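Local structure of putative ATP-dependent endonuclease of the OLD family (Thermus scotoductus, 6P74) at residues I275-M280 against I306-S311; Q285-F290 against P312-V317. The protein degrades linear or supercoiled double-stranded DNA as a 5'-to-3' exonuclease, nicks and linearises circular DNA, and hydrolyses ATP in a DNA-stimulated manner. All blocks are in the same frame, centred on the assembly; numbering follows the deposited sequence.

Interaction 1: I275-M280 against I306-S311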
ATOM      1  N   ILE A 275      -2.853  -7.301 -14.433  1.00 69.56           N
ATOM      2  CA  ILE A 275      -1.674  -7.938 -13.857  1.00 59.24           C
ATOM      3  C   ILE A 275      -0.618  -6.888 -13.595  1.00 62.14           C
ATOM      4  O   ILE A 275      -0.266  -6.099 -14.481  1.00 67.26           O
ATOM      5  CB  ILE A 275      -1.125  -9.067 -14.740  1.00 62.05           C
ATOM      6  CG1 ILE A 275      -2.234 -10.063 -15.031  1.00 56.80           C
ATOM      7  CG2 ILE A 275       0.001  -9.801 -14.007  1.00 62.61           C
ATOM      8  CD1 ILE A 275      -1.852 -11.152 -15.979  1.00 61.67           C
ATOM      9  N   GLU A 276      -0.164  -6.845 -12.357  1.00 68.48           N
ATOM     10  CA  GLU A 276       0.982  -6.049 -11.952  1.00 72.80           C
ATOM     11  C   GLU A 276       2.237  -6.867 -12.255  1.00 76.14           C
ATOM     12  O   GLU A 276       2.498  -7.866 -11.578  1.00 71.61           O
ATOM     13  CB  GLU A 276       0.845  -5.744 -10.468  1.00 71.45           C
ATOM     14  CG  GLU A 276       1.550  -4.549  -9.960  1.00 89.21           C
ATOM     15  CD  GLU A 276       1.364  -4.418  -8.458  1.00104.92           C
ATOM     16  OE1 GLU A 276       0.993  -3.315  -8.003  1.00112.80           O
ATOM     17  OE2 GLU A 276       1.571  -5.433  -7.742  1.00107.04           O
ATOM     18  N   GLU A 277       2.986  -6.485 -13.318  1.00 68.88           N
ATOM     19  CA  GLU A 277       4.264  -7.103 -13.681  1.00 66.64           C
ATOM     20  C   GLU A 277       4.262  -8.581 -14.051  1.00 65.95           C
ATOM     21  O   GLU A 277       5.003  -9.377 -13.462  1.00 63.31           O
ATOM     22  CB  GLU A 277       5.293  -6.894 -12.577  1.00 64.59           C
ATOM     23  CG  GLU A 277       6.150  -5.717 -12.833  1.00 80.53           C
ATOM     24  CD  GLU A 277       5.787  -4.562 -11.964  1.00 92.81           C
ATOM     25  OE1 GLU A 277       6.004  -4.691 -10.738  1.00 97.45           O
ATOM     26  OE2 GLU A 277       5.291  -3.543 -12.508  1.00 96.85           O
ATOM     27  N   PRO A 278       3.466  -8.986 -15.037  1.00 60.10           N
ATOM     28  CA  PRO A 278       3.396 -10.410 -15.375  1.00 54.57           C
ATOM     29  C   PRO A 278       4.704 -11.160 -15.446  1.00 62.52           C
ATOM     30  O   PRO A 278       4.699 -12.396 -15.376  1.00 59.06           O
ATOM     31  CB  PRO A 278       2.678 -10.424 -16.723  1.00 53.22           C
ATOM     32  CG  PRO A 278       2.937  -9.044 -17.316  1.00 54.58           C
ATOM     33  CD  PRO A 278       3.075  -8.112 -16.181  1.00 62.26           C
ATOM     34  N   GLU A 279       5.819 -10.447 -15.564  1.00 65.16           N
ATOM     35  CA  GLU A 279       7.095 -11.112 -15.724  1.00 67.42           C
ATOM     36  C   GLU A 279       7.627 -11.663 -14.423  1.00 68.79           C
ATOM     37  O   GLU A 279       8.504 -12.529 -14.464  1.00 76.23           O
ATOM     38  CB  GLU A 279       8.146 -10.163 -16.311  1.00 58.29           C
ATOM     39  CG  GLU A 279       8.502  -8.975 -15.393  1.00 65.32           C
ATOM     40  CD  GLU A 279       7.608  -7.735 -15.642  1.00 70.71           C
ATOM     41  OE1 GLU A 279       6.482  -7.915 -16.176  1.00 60.86           O
ATOM     42  OE2 GLU A 279       8.045  -6.594 -15.326  1.00 68.97           O
ATOM     43  N   MET A 280       7.138 -11.198 -13.277  1.00 68.37           N
ATOM     44  CA  MET A 280       7.983 -11.288 -12.097  1.00 78.81           C
ATOM     45  C   MET A 280       8.205 -12.734 -11.686  1.00 78.44           C
ATOM     46  O   MET A 280       7.271 -13.545 -11.650  1.00 78.60           O
ATOM     47  CB  MET A 280       7.439 -10.460 -10.941  1.00 92.57           C
ATOM     48  CG  MET A 280       8.614  -9.706 -10.296  1.00114.23           C
ATOM     49  SD  MET A 280       8.332  -8.342  -9.155  1.00131.53           S
ATOM     50  CE  MET A 280       9.878  -7.442  -9.276  1.00129.05           C
ATOM     51  N   ILE A 306      -4.829  -6.299 -18.977  1.00 62.24           N
ATOM     52  CA  ILE A 306      -4.272  -4.983 -18.729  1.00 63.33           C
ATOM     53  C   ILE A 306      -3.152  -5.168 -17.723  1.00 70.11           C
ATOM     54  O   ILE A 306      -3.372  -5.751 -16.657  1.00 70.50           O
ATOM     55  CB  ILE A 306      -5.333  -4.013 -18.189  1.00 66.25           C
ATOM     56  CG1 ILE A 306      -6.463  -3.829 -19.202  1.00 68.57           C
ATOM     57  CG2 ILE A 306      -4.704  -2.676 -17.774  1.00 54.87           C
ATOM     58  CD1 ILE A 306      -7.627  -3.024 -18.633  1.00 68.44           C
ATOM     59  N   TYR A 307      -1.955  -4.674 -18.045  1.00 63.50           N
ATOM     60  CA  TYR A 307      -0.856  -4.898 -17.120  1.00 62.89           C
ATOM     61  C   TYR A 307       0.177  -3.782 -17.179  1.00 60.68           C
ATOM     62  O   TYR A 307       0.351  -3.114 -18.204  1.00 67.06           O
ATOM     63  CB  TYR A 307      -0.192  -6.246 -17.384  1.00 65.40           C
ATOM     64  CG  TYR A 307       0.340  -6.425 -18.779  1.00 67.86           C
ATOM     65  CD1 TYR A 307       1.588  -5.936 -19.132  1.00 69.33           C
ATOM     66  CD2 TYR A 307      -0.390  -7.102 -19.735  1.00 69.01           C
ATOM     67  CE1 TYR A 307       2.086  -6.104 -20.394  1.00 62.70           C
ATOM     68  CE2 TYR A 307       0.100  -7.288 -20.994  1.00 70.27           C
ATOM     69  CZ  TYR A 307       1.346  -6.788 -21.322  1.00 73.31           C
ATOM     70  OH  TYR A 307       1.848  -6.966 -22.590  1.00 75.32           O
ATOM     71  N   SER A 308       0.825  -3.563 -16.039  1.00 65.55           N
ATOM     72  CA  SER A 308       2.095  -2.859 -15.967  1.00 65.16           C
ATOM     73  C   SER A 308       3.223  -3.871 -16.172  1.00 62.18           C
ATOM     74  O   SER A 308       3.082  -5.055 -15.858  1.00 64.84           O
ATOM     75  CB  SER A 308       2.241  -2.130 -14.629  1.00 67.72           C
ATOM     76  OG  SER A 308       2.210  -3.024 -13.522  1.00 72.32           O
ATOM     77  N   THR A 309       4.331  -3.404 -16.749  1.00 69.14           N
ATOM     78  CA  THR A 309       5.470  -4.277 -17.004  1.00 66.48           C
ATOM     79  C   THR A 309       6.761  -3.475 -17.042  1.00 70.77           C
ATOM     80  O   THR A 309       6.774  -2.286 -17.383  1.00 68.03           O
ATOM     81  CB  THR A 309       5.323  -5.047 -18.322  1.00 64.15           C
ATOM     82  OG1 THR A 309       6.292  -6.093 -18.368  1.00 63.97           O
ATOM     83  CG2 THR A 309       5.558  -4.129 -19.505  1.00 64.23           C
ATOM     84  N   HIS A 310       7.852  -4.154 -16.685  1.00 74.61           N
ATOM     85  CA  HIS A 310       9.210  -3.657 -16.860  1.00 82.55           C
ATOM     86  C   HIS A 310       9.985  -4.472 -17.874  1.00 80.61           C
ATOM     87  O   HIS A 310      11.182  -4.226 -18.069  1.00 84.37           O
ATOM     88  CB  HIS A 310       9.966  -3.682 -15.532  1.00 92.17           C
ATOM     89  CG  HIS A 310       9.614  -2.559 -14.617  1.00109.62           C
ATOM     90  ND1 HIS A 310      10.186  -1.308 -14.726  1.00117.99           N
ATOM     91  CD2 HIS A 310       8.757  -2.494 -13.570  1.00114.06           C
ATOM     92  CE1 HIS A 310       9.690  -0.518 -13.790  1.00120.66           C
ATOM     93  NE2 HIS A 310       8.822  -1.214 -13.074  1.00117.37           N
ATOM     94  N   SER A 311       9.350  -5.446 -18.494  1.00 74.10           N
ATOM     95  CA  SER A 311      10.024  -6.433 -19.314  1.00 76.34           C
ATOM     96  C   SER A 311       9.844  -6.106 -20.778  1.00 76.59           C
ATOM     97  O   SER A 311       8.709  -5.895 -21.219  1.00 77.59           O
ATOM     98  CB  SER A 311       9.471  -7.825 -19.038  1.00 73.49           C
ATOM     99  OG  SER A 311       9.982  -8.765 -19.976  1.00 76.55           O
TER
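Ile275 and Glu276 pair in parallel with Tyr307 and Ser308, at the C-terminal ends of two neighbouring strands. The backbone bond from Ile275 N to Ile306 O is 2.8 Å long; the return from Ser308 N to Ile275 O is weak. Glu277, already past the strand and in a left-handed backbone conformation, still donates its N to Ser308 O at 2.9 Å, and its CA approaches the same oxygen. The stretch from Glu277 to Met280 then folds into a type I turn. Side-chain bonds extend the contact into the loops. The Glu279 carboxylate grips two donors: OE2 accepts from His310 N on its syn side at 2.8 Å (162° at the hydrogen), while OE1 is met by Thr309 OG1 at 2.9 Å from above the carboxylate plane. CG lies between backbone N and carbonyl carbon (chi1 65°), and a bend at chi2 carries CD toward the partner loop. Thr309 OG1 in turn accepts from Ser311 N in an ST turn. Ser308 OG reaches Glu277 OE2 over a longer 3.3 Å, again from above the carboxylate. In this ABC-type ATPase, Glu276 ends a hydrophobic strand and Glu277 follows it, as in a Walker B motif, and His310 occupies a place like that of the H-loop histidine. Consistent with this, Glu276 packs on Thr35 of the inferred ATP site; its OE1 forms a salt bridge with Arg39, and its OE2 accepts from His140 N. The apolar contacts lie on the Ile275–Tyr307 face of the sheet. Pro278 CG sits over one face of the Tyr307 ring, 4.2 Å from its centroid, a CH-pi contact, and Ile275 CB packs against Tyr307 CB at 4.0 Å.

Interaction 2: Q285-F290 against P312-V317. With SO4 (sulfate ion), chain J.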
ATOM      1  N   GLN A 285      12.551 -17.188 -20.754  1.00 75.79           N
ATOM      2  CA  GLN A 285      11.880 -18.144 -21.632  1.00 82.88           C
ATOM      3  C   GLN A 285      10.439 -18.371 -21.192  1.00 72.64           C
ATOM      4  O   GLN A 285       9.543 -18.528 -22.026  1.00 71.39           O
ATOM      5  CB  GLN A 285      12.645 -19.469 -21.639  1.00 88.32           C
ATOM      6  CG  GLN A 285      12.478 -20.285 -22.906  1.00101.29           C
ATOM      7  CD  GLN A 285      13.094 -19.610 -24.127  1.00102.28           C
ATOM      8  OE1 GLN A 285      13.583 -18.482 -24.048  1.00 98.41           O
ATOM      9  NE2 GLN A 285      13.072 -20.303 -25.262  1.00102.85           N
ATOM     10  N   ALA A 286      10.202 -18.395 -19.881  1.00 67.31           N
ATOM     11  CA  ALA A 286       8.841 -18.520 -19.377  1.00 68.33           C
ATOM     12  C   ALA A 286       8.057 -17.244 -19.598  1.00 67.85           C
ATOM     13  O   ALA A 286       6.836 -17.295 -19.782  1.00 71.91           O
ATOM     14  CB  ALA A 286       8.844 -18.879 -17.888  1.00 63.54           C
ATOM     15  N   GLN A 287       8.733 -16.097 -19.556  1.00 64.96           N
ATOM     16  CA  GLN A 287       8.064 -14.846 -19.866  1.00 66.85           C
ATOM     17  C   GLN A 287       7.613 -14.837 -21.308  1.00 68.73           C
ATOM     18  O   GLN A 287       6.518 -14.357 -21.627  1.00 68.90           O
ATOM     19  CB  GLN A 287       8.991 -13.670 -19.587  1.00 64.62           C
ATOM     20  CG  GLN A 287       9.419 -13.521 -18.127  1.00 60.38           C
ATOM     21  CD  GLN A 287      10.441 -12.403 -17.990  1.00 66.79           C
ATOM     22  OE1 GLN A 287      10.357 -11.391 -18.686  1.00 63.39           O
ATOM     23  NE2 GLN A 287      11.425 -12.595 -17.123  1.00 67.50           N
ATOM     24  N   ARG A 288       8.426 -15.407 -22.188  1.00 66.54           N
ATOM     25  CA  ARG A 288       8.026 -15.504 -23.581  1.00 70.77           C
ATOM     26  C   ARG A 288       6.830 -16.421 -23.731  1.00 68.79           C
ATOM     27  O   ARG A 288       5.897 -16.120 -24.480  1.00 73.59           O
ATOM     28  CB  ARG A 288       9.199 -15.980 -24.434  1.00 73.34           C
ATOM     29  CG  ARG A 288      10.072 -14.834 -24.900  1.00 74.46           C
ATOM     30  CD  ARG A 288      11.264 -15.272 -25.792  1.00 88.67           C
ATOM     31  NE  ARG A 288      12.519 -15.294 -25.037  1.00 95.68           N
ATOM     32  CZ  ARG A 288      13.335 -14.250 -24.884  1.00101.00           C
ATOM     33  NH1 ARG A 288      13.065 -13.071 -25.457  1.00 95.00           N
ATOM     34  NH2 ARG A 288      14.437 -14.395 -24.160  1.00105.72           N
ATOM     35  N   TYR A 289       6.832 -17.539 -23.014  1.00 69.10           N
ATOM     36  CA  TYR A 289       5.697 -18.450 -23.079  1.00 66.01           C
ATOM     37  C   TYR A 289       4.424 -17.777 -22.549  1.00 65.04           C
ATOM     38  O   TYR A 289       3.372 -17.821 -23.186  1.00 68.04           O
ATOM     39  CB  TYR A 289       6.050 -19.732 -22.310  1.00 69.56           C
ATOM     40  CG  TYR A 289       4.965 -20.765 -22.303  1.00 70.49           C
ATOM     41  CD1 TYR A 289       3.913 -20.660 -21.425  1.00 73.67           C
ATOM     42  CD2 TYR A 289       4.996 -21.846 -23.171  1.00 79.91           C
ATOM     43  CE1 TYR A 289       2.908 -21.586 -21.406  1.00 77.27           C
ATOM     44  CE2 TYR A 289       3.989 -22.793 -23.160  1.00 80.56           C
ATOM     45  CZ  TYR A 289       2.940 -22.644 -22.270  1.00 77.31           C
ATOM     46  OH  TYR A 289       1.905 -23.549 -22.220  1.00 78.46           O
ATOM     47  N   PHE A 290       4.521 -17.092 -21.408  1.00 63.05           N
ATOM     48  CA  PHE A 290       3.364 -16.423 -20.822  1.00 60.28           C
ATOM     49  C   PHE A 290       2.815 -15.332 -21.753  1.00 68.22           C
ATOM     50  O   PHE A 290       1.604 -15.264 -22.012  1.00 67.34           O
ATOM     51  CB  PHE A 290       3.767 -15.857 -19.453  1.00 55.66           C
ATOM     52  CG  PHE A 290       2.611 -15.499 -18.554  1.00 65.63           C
ATOM     53  CD1 PHE A 290       1.337 -16.026 -18.773  1.00 68.03           C
ATOM     54  CD2 PHE A 290       2.800 -14.633 -17.485  1.00 60.99           C
ATOM     55  CE1 PHE A 290       0.281 -15.680 -17.943  1.00 64.53           C
ATOM     56  CE2 PHE A 290       1.747 -14.294 -16.644  1.00 62.16           C
ATOM     57  CZ  PHE A 290       0.488 -14.806 -16.875  1.00 61.89           C
ATOM     58  N   PRO A 312      10.916  -6.052 -21.570  1.00 68.48           N
ATOM     59  CA  PRO A 312      10.736  -5.914 -23.021  1.00 69.92           C
ATOM     60  C   PRO A 312      10.073  -7.131 -23.669  1.00 65.64           C
ATOM     61  O   PRO A 312       9.764  -7.093 -24.866  1.00 74.33           O
ATOM     62  CB  PRO A 312      12.165  -5.705 -23.539  1.00 82.19           C
ATOM     63  CG  PRO A 312      13.049  -6.291 -22.484  1.00 83.06           C
ATOM     64  CD  PRO A 312      12.328  -6.105 -21.171  1.00 74.57           C
ATOM     65  N   ILE A 313       9.870  -8.217 -22.940  1.00 65.03           N
ATOM     66  CA  ILE A 313       9.209  -9.354 -23.557  1.00 73.53           C
ATOM     67  C   ILE A 313       7.704  -9.135 -23.594  1.00 74.59           C
ATOM     68  O   ILE A 313       7.044  -9.534 -24.556  1.00 79.28           O
ATOM     69  CB  ILE A 313       9.614 -10.643 -22.826  1.00 81.95           C
ATOM     70  CG1 ILE A 313      11.089 -10.962 -23.135  1.00 81.14           C
ATOM     71  CG2 ILE A 313       8.713 -11.794 -23.210  1.00 76.88           C
ATOM     72  CD1 ILE A 313      11.812 -11.651 -21.970  1.00 78.58           C
ATOM     73  N   PHE A 314       7.152  -8.438 -22.597  1.00 70.35           N
ATOM     74  CA  PHE A 314       5.729  -8.116 -22.538  1.00 68.58           C
ATOM     75  C   PHE A 314       5.375  -6.778 -23.185  1.00 69.77           C
ATOM     76  O   PHE A 314       4.187  -6.434 -23.274  1.00 65.12           O
ATOM     77  CB  PHE A 314       5.253  -8.115 -21.079  1.00 62.28           C
ATOM     78  CG  PHE A 314       5.199  -9.476 -20.456  1.00 63.48           C
ATOM     79  CD1 PHE A 314       6.331 -10.032 -19.867  1.00 68.23           C
ATOM     80  CD2 PHE A 314       4.017 -10.208 -20.461  1.00 61.68           C
ATOM     81  CE1 PHE A 314       6.283 -11.297 -19.301  1.00 63.08           C
ATOM     82  CE2 PHE A 314       3.955 -11.473 -19.890  1.00 59.06           C
ATOM     83  CZ  PHE A 314       5.088 -12.018 -19.307  1.00 61.66           C
ATOM     84  N   ALA A 315       6.350  -6.002 -23.631  1.00 74.10           N
ATOM     85  CA  ALA A 315       6.060  -4.708 -24.242  1.00 69.19           C
ATOM     86  C   ALA A 315       6.648  -4.759 -25.647  1.00 73.23           C
ATOM     87  O   ALA A 315       7.803  -4.385 -25.861  1.00 70.07           O
ATOM     88  CB  ALA A 315       6.603  -3.576 -23.410  1.00 63.00           C
ATOM     89  N   ASP A 316       5.839  -5.237 -26.593  1.00 80.54           N
ATOM     90  CA  ASP A 316       6.276  -5.536 -27.953  1.00 82.69           C
ATOM     91  C   ASP A 316       6.061  -4.322 -28.847  1.00 77.87           C
ATOM     92  O   ASP A 316       4.926  -3.852 -28.986  1.00 78.32           O
ATOM     93  CB  ASP A 316       5.499  -6.730 -28.498  1.00 82.92           C
ATOM     94  CG  ASP A 316       6.209  -7.411 -29.632  1.00 97.72           C
ATOM     95  OD1 ASP A 316       6.540  -6.733 -30.642  1.00100.03           O
ATOM     96  OD2 ASP A 316       6.452  -8.634 -29.496  1.00107.12           O
ATOM     97  N   VAL A 317       7.136  -3.836 -29.482  1.00 69.03           N
ATOM     98  CA  VAL A 317       6.974  -2.675 -30.353  1.00 76.02           C
ATOM     99  C   VAL A 317       6.100  -3.009 -31.560  1.00 84.62           C
ATOM    100  O   VAL A 317       5.440  -2.125 -32.114  1.00 93.79           O
ATOM    101  CB  VAL A 317       8.337  -2.106 -30.795  1.00 81.66           C
ATOM    102  CG1 VAL A 317       9.030  -3.117 -31.579  1.00 80.16           C
ATOM    103  CG2 VAL A 317       8.156  -0.915 -31.669  1.00 92.54           C
TER
HETATM  104  S   SO4 J 609      17.236 -16.789 -22.791  1.00196.26           S
HETATM  105  O1  SO4 J 609      15.835 -16.612 -23.163  1.00198.28           O
HETATM  106  O2  SO4 J 609      18.022 -17.127 -23.976  1.00196.68           O
HETATM  107  O3  SO4 J 609      17.348 -17.870 -21.821  1.00197.57           O
HETATM  108  O4  SO4 J 609      17.736 -15.556 -22.190  1.00196.45           O
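Phe314 turns the end of its ring to the helix, CE1 meeting Gln287 CB at 3.6 Å and CZ lying 3.9 Å from Phe290 CD2. Phe290 CD2 approaches the Phe314 ring at its edge, near the ring plane. Gln287 O lies in van der Waals contact with Phe314 CZ, 3.6 Å away. One residue earlier, Ile313 pushes its branches between Gln287 and Arg288: CG2 rests against Arg288 CG, and CD1 is 3.6 Å from Gln287 OE1. The same CD1 lies 3.9 Å above the guanidinium plane of Arg288, displaced toward its rim; the arginine chain bends at chi3 (-102°), which sets the direction of NE. Among polar contacts, Arg288 NH2 donates to O1 of a sulfate, probably from the crystallisation liquor, at 2.8 Å; the oxygen sits near the guanidinium plane at its edge. Gln287 NE2 is held by Leu282 O, just ahead of the helix. The contact thus seats the loop after strand 304-308 on helix 284-299, where Leu294 also touches Phe314, while Phe290 meets Phe260 edge-to-face on helix 246-266.

From the N terminus, strand 272-276 leads through 275-280 into helix 284-299, which carries 285-290; this helix brings the chain back, and strand 304-308 then runs parallel to the first, through 306-311 and straight on into 312-317. Interaction 1 closes the beta-alpha-beta unit by joining its two parallel strands, with the helix inside the loop. Interaction 2 closes a second loop from that helix to the segment following the second strand. The segments alternate, so the loops cross. They also touch: Ser311 OG probably bonds Gln287 OE1, Tyr307 OH probably bonds Phe314 O, and Pro278 packs on Phe314. Strand ends, helix and following loop of the ATPase domain are thereby tied together.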